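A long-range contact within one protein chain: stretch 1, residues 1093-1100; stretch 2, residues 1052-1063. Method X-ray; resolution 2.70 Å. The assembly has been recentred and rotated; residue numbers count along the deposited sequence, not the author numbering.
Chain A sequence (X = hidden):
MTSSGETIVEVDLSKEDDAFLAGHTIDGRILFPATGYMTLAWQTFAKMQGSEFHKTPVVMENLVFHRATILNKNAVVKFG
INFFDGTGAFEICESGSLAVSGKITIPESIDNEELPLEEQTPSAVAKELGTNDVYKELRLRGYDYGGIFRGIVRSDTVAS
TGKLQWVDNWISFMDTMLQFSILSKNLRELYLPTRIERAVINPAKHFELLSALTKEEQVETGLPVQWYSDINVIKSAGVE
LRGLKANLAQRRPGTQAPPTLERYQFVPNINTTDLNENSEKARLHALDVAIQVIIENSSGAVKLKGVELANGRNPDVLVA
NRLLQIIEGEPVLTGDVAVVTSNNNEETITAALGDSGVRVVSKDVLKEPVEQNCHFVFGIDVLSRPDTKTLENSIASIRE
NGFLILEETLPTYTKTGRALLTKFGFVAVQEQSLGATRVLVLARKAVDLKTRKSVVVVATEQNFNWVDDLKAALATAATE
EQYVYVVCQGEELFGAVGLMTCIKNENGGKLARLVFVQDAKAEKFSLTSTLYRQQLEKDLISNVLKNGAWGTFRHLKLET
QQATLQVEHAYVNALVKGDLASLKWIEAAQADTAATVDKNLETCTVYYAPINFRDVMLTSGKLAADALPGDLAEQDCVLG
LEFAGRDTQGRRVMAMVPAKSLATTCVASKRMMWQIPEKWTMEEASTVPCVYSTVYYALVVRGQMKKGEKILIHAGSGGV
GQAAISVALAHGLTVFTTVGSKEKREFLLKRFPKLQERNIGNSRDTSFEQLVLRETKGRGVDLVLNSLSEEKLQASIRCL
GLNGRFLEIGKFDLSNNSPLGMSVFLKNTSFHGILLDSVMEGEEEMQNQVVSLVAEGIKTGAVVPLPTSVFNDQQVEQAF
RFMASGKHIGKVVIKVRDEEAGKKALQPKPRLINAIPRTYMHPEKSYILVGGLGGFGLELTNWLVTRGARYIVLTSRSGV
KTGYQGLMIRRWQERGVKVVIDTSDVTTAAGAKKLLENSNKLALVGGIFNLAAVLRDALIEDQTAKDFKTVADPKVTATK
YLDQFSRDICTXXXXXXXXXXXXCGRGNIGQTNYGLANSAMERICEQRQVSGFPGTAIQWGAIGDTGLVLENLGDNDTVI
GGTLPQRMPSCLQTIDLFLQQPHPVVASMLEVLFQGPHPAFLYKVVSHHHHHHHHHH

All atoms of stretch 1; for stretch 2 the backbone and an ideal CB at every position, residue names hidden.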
# COMPACT_ATOMS: atom_id res chain seq x y z
N PHE A 1093 46.87 -49.59 -10.98
CA PHE A 1093 45.45 -49.32 -11.08
C PHE A 1093 45.01 -48.42 -9.93
O PHE A 1093 45.63 -48.41 -8.87
CB PHE A 1093 44.64 -50.62 -11.05
CG PHE A 1093 44.73 -51.42 -12.32
CD1 PHE A 1093 44.11 -50.99 -13.47
CD2 PHE A 1093 45.43 -52.62 -12.35
CE1 PHE A 1093 44.19 -51.73 -14.64
CE2 PHE A 1093 45.52 -53.36 -13.51
CZ PHE A 1093 44.89 -52.92 -14.66
N PRO A 1094 43.92 -47.65 -10.14
CA PRO A 1094 43.39 -46.87 -9.02
C PRO A 1094 42.83 -47.78 -7.94
O PRO A 1094 42.15 -48.75 -8.25
CB PRO A 1094 42.28 -46.03 -9.65
CG PRO A 1094 42.52 -46.07 -11.12
CD PRO A 1094 43.21 -47.37 -11.40
N GLY A 1095 43.10 -47.46 -6.68
CA GLY A 1095 42.58 -48.24 -5.58
C GLY A 1095 42.70 -47.50 -4.27
O GLY A 1095 43.79 -47.09 -3.89
N THR A 1096 41.58 -47.37 -3.58
CA THR A 1096 41.52 -46.60 -2.35
C THR A 1096 40.57 -47.26 -1.38
O THR A 1096 39.42 -47.54 -1.71
CB THR A 1096 41.04 -45.15 -2.61
OG1 THR A 1096 41.72 -44.60 -3.74
CG2 THR A 1096 41.32 -44.28 -1.39
N ALA A 1097 41.06 -47.53 -0.18
CA ALA A 1097 40.22 -48.04 0.89
C ALA A 1097 39.95 -46.91 1.87
O ALA A 1097 40.88 -46.28 2.37
CB ALA A 1097 40.88 -49.22 1.58
N ILE A 1098 38.67 -46.65 2.13
CA ILE A 1098 38.27 -45.58 3.04
C ILE A 1098 37.67 -46.21 4.29
O ILE A 1098 36.70 -46.96 4.20
CB ILE A 1098 37.28 -44.61 2.37
CG1 ILE A 1098 37.85 -44.08 1.05
CG2 ILE A 1098 36.93 -43.46 3.30
CD1 ILE A 1098 39.15 -43.31 1.19
N GLN A 1099 38.24 -45.89 5.44
CA GLN A 1099 37.78 -46.43 6.71
C GLN A 1099 37.40 -45.32 7.69
O GLN A 1099 38.13 -44.34 7.85
CB GLN A 1099 38.85 -47.33 7.33
CG GLN A 1099 39.02 -48.64 6.61
CD GLN A 1099 40.13 -49.49 7.20
OE1 GLN A 1099 40.80 -49.08 8.15
NE2 GLN A 1099 40.33 -50.67 6.64
N TRP A 1100 36.26 -45.50 8.35
CA TRP A 1100 35.77 -44.54 9.34
C TRP A 1100 36.34 -44.86 10.72
O TRP A 1100 35.66 -44.72 11.73
CB TRP A 1100 34.24 -44.56 9.39
CG TRP A 1100 33.60 -43.88 8.22
CD1 TRP A 1100 33.45 -44.39 6.96
CD2 TRP A 1100 32.99 -42.59 8.21
NE1 TRP A 1100 32.80 -43.48 6.16
CE2 TRP A 1100 32.50 -42.37 6.91
CE3 TRP A 1100 32.81 -41.59 9.18
CZ2 TRP A 1100 31.85 -41.19 6.54
CZ3 TRP A 1100 32.16 -40.42 8.81
CH2 TRP A 1100 31.69 -40.23 7.51
N UNK A 1052 38.72 -46.95 -18.79
CA UNK A 1052 38.66 -45.53 -18.47
C UNK A 1052 38.31 -45.31 -17.00
O UNK A 1052 37.92 -44.21 -16.61
CB UNK A 1052 37.64 -44.83 -19.37
N UNK A 1053 38.47 -46.36 -16.20
CA UNK A 1053 38.17 -46.29 -14.77
C UNK A 1053 39.17 -45.39 -14.05
O UNK A 1053 40.38 -45.59 -14.17
CB UNK A 1053 38.18 -47.69 -14.15
N UNK A 1054 38.66 -44.40 -13.33
CA UNK A 1054 39.50 -43.46 -12.60
C UNK A 1054 39.53 -43.77 -11.11
O UNK A 1054 40.49 -43.42 -10.42
CB UNK A 1054 39.01 -42.03 -12.82
N UNK A 1055 38.49 -44.42 -10.61
CA UNK A 1055 38.39 -44.71 -9.18
C UNK A 1055 37.89 -46.11 -8.88
O UNK A 1055 37.00 -46.63 -9.55
CB UNK A 1055 37.46 -43.69 -8.51
N UNK A 1056 38.49 -46.71 -7.86
CA UNK A 1056 38.06 -48.00 -7.33
C UNK A 1056 38.14 -47.88 -5.82
O UNK A 1056 39.20 -48.06 -5.22
CB UNK A 1056 38.91 -49.16 -7.86
N UNK A 1057 37.01 -47.55 -5.20
CA UNK A 1057 36.98 -47.19 -3.79
C UNK A 1057 36.14 -48.18 -2.99
O UNK A 1057 35.07 -48.60 -3.43
CB UNK A 1057 36.43 -45.77 -3.61
N UNK A 1058 36.64 -48.54 -1.81
CA UNK A 1058 35.94 -49.43 -0.90
C UNK A 1058 35.69 -48.73 0.44
O UNK A 1058 36.64 -48.37 1.13
CB UNK A 1058 36.74 -50.72 -0.69
N UNK A 1059 34.42 -48.54 0.79
CA UNK A 1059 34.07 -47.91 2.07
C UNK A 1059 33.74 -48.93 3.15
O UNK A 1059 33.22 -50.01 2.86
CB UNK A 1059 32.88 -46.97 1.88
N UNK A 1060 34.03 -48.58 4.40
CA UNK A 1060 33.75 -49.45 5.54
C UNK A 1060 34.12 -48.76 6.85
O UNK A 1060 34.68 -47.66 6.86
CB UNK A 1060 34.51 -50.77 5.40
N UNK A 1061 33.78 -49.41 7.97
CA UNK A 1061 34.15 -48.93 9.30
C UNK A 1061 35.21 -49.85 9.91
O UNK A 1061 35.40 -50.98 9.47
CB UNK A 1061 32.92 -48.85 10.21
N UNK A 1062 35.91 -49.35 10.93
CA UNK A 1062 36.96 -50.12 11.59
C UNK A 1062 36.35 -51.21 12.47
O UNK A 1062 35.29 -51.03 13.06
CB UNK A 1062 37.86 -49.20 12.42
N UNK A 1063 37.05 -52.35 12.53
CA UNK A 1063 36.63 -53.48 13.36
C UNK A 1063 35.16 -53.83 13.14
O UNK A 1063 34.73 -54.95 13.40
CB UNK A 1063 36.87 -53.17 14.84

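Positions 1055 to 1060 form a strand that runs parallel to Thr1096-Gln1099. In this extended backbone, side chains at 1057 to 1060 alternate between the two faces.

Position 1052 has nothing of stretch 1 within reach of its CB. Almost any residue would suit; it is Glu1052.

At 1053 CA-to-CB points toward stretch 1, but the ideal CB has no neighbour there within 5.5 Å. A longer apolar chain could reach the ring of Pro1094. The residue is Leu1053, whose CD2 lies 4.0 Å from Pro1094 CG.

At 1054 CB points away, so stretch 1 sets little limit. Asp1054 is found. Its backbone makes the contact: Asp1054 O is 3.3 Å from Pro1094 CB.

Position 1055 also points away. Many residues would do, including large ones. Tyr1055 occupies it.

At 1056 CB points sideways and is tight against stretch 1, 3.3 Å from Pro1094 O. A chain that then turns outward would fit, aromatic or aliphatic. Phe1056 has chi1 t, and its end leads away. Its backbone O accepts from Thr1096 N at 3.0 Å. A water joins Phe1056 N to Thr1096 OG1.

Position 1057 shares a face with Thr1096 and Ile1098. Its ideal CB is 5.2 Å from Ile1098 CG1, leaving room for an aliphatic chain such as Val, Ile or Leu. It is Ile1057, with CG2 3.7 Å from Ile1098 CG1.

Position 1058 is on the other face, beside Ala1097. That methyl leaves room, so stretch 1 sets little limit on size; small or larger apolar residues would suit. Cys1058 is present. Its N donates to Thr1096 O (3.0 Å), and its O accepts from Ile1098 N (2.8 Å).

Position 1059 returns to the face of Ile1098, which offers an apolar flank. Aliphatic or aromatic residues would suit. In Phe1059 the ring end comes nearer, and CD1 packs 3.7 Å from Ile1098 CB.

Position 1060 pairs with Gln1099. A small or polar residue is reasonable. Ser1060 places OG 3.9 Å from Gln1099 CG; that hydroxyl is hydrogen-bonded elsewhere in the structure. Ser1060 N makes a weak bond to Ile1098 O (3.1 Å), and Trp1100 N donates to Ser1060 O (3.1 Å).

At 1061 CB points sideways, near Trp1100 CB. Small polar or apolar residues would suit; Ser1061 is there, poorly ordered.

At 1062 CB lies near Trp1100 C and Gln1099 OE1. A modest aliphatic or polar chain would suit. Val1062 sets CG2 3.9 Å from Trp1100 C.

Position 1063 is out of reach. Its positive phi would suit Gly, Asn or Asp, among others. It is Ser1063, whose OG donates to Val1062 O at 2.6 Å.

Stretch 2 1052-1063: ELDYFICFSSVS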
# COMPACT_ATOMS: atom_id res chain seq x y z
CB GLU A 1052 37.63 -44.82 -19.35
CG GLU A 1052 37.96 -44.81 -20.83
CD GLU A 1052 38.92 -43.70 -21.21
OE1 GLU A 1052 38.65 -42.53 -20.86
OE2 GLU A 1052 39.94 -43.99 -21.87
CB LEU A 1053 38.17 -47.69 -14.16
CG LEU A 1053 37.95 -47.78 -12.65
CD1 LEU A 1053 36.86 -48.78 -12.33
CD2 LEU A 1053 39.25 -48.17 -11.96
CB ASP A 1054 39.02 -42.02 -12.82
CG ASP A 1054 39.04 -41.61 -14.28
OD1 ASP A 1054 40.13 -41.58 -14.88
OD2 ASP A 1054 37.95 -41.31 -14.82
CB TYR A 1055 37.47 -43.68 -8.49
CG TYR A 1055 37.82 -42.26 -8.84
CD1 TYR A 1055 39.00 -41.69 -8.39
CD2 TYR A 1055 36.99 -41.50 -9.65
CE1 TYR A 1055 39.33 -40.39 -8.71
CE2 TYR A 1055 37.32 -40.20 -9.98
CZ TYR A 1055 38.49 -39.65 -9.51
OH TYR A 1055 38.83 -38.36 -9.83
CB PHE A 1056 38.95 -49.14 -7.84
CG PHE A 1056 38.41 -50.51 -7.52
CD1 PHE A 1056 38.61 -51.07 -6.26
CD2 PHE A 1056 37.74 -51.25 -8.47
CE1 PHE A 1056 38.12 -52.34 -5.97
CE2 PHE A 1056 37.26 -52.52 -8.18
CZ PHE A 1056 37.45 -53.06 -6.93
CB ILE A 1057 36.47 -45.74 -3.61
CG1 ILE A 1057 37.37 -44.78 -4.40
CG2 ILE A 1057 36.42 -45.36 -2.13
CD1 ILE A 1057 36.91 -43.35 -4.41
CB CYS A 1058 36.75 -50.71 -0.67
SG CYS A 1058 37.16 -51.65 -2.16
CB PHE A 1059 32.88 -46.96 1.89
CG PHE A 1059 33.16 -45.79 1.00
CD1 PHE A 1059 33.71 -44.63 1.52
CD2 PHE A 1059 32.89 -45.85 -0.35
CE1 PHE A 1059 33.98 -43.55 0.71
CE2 PHE A 1059 33.16 -44.76 -1.17
CZ PHE A 1059 33.71 -43.61 -0.64
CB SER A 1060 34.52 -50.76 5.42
OG SER A 1060 35.91 -50.53 5.24
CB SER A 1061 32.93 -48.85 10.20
OG SER A 1061 33.27 -48.34 11.48
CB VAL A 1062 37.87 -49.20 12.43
CG1 VAL A 1062 39.00 -49.99 13.09
CG2 VAL A 1062 38.44 -48.08 11.58
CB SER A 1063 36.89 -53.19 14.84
OG SER A 1063 36.16 -52.05 15.28
O HOH W 1 40.67 -45.02 -6.14
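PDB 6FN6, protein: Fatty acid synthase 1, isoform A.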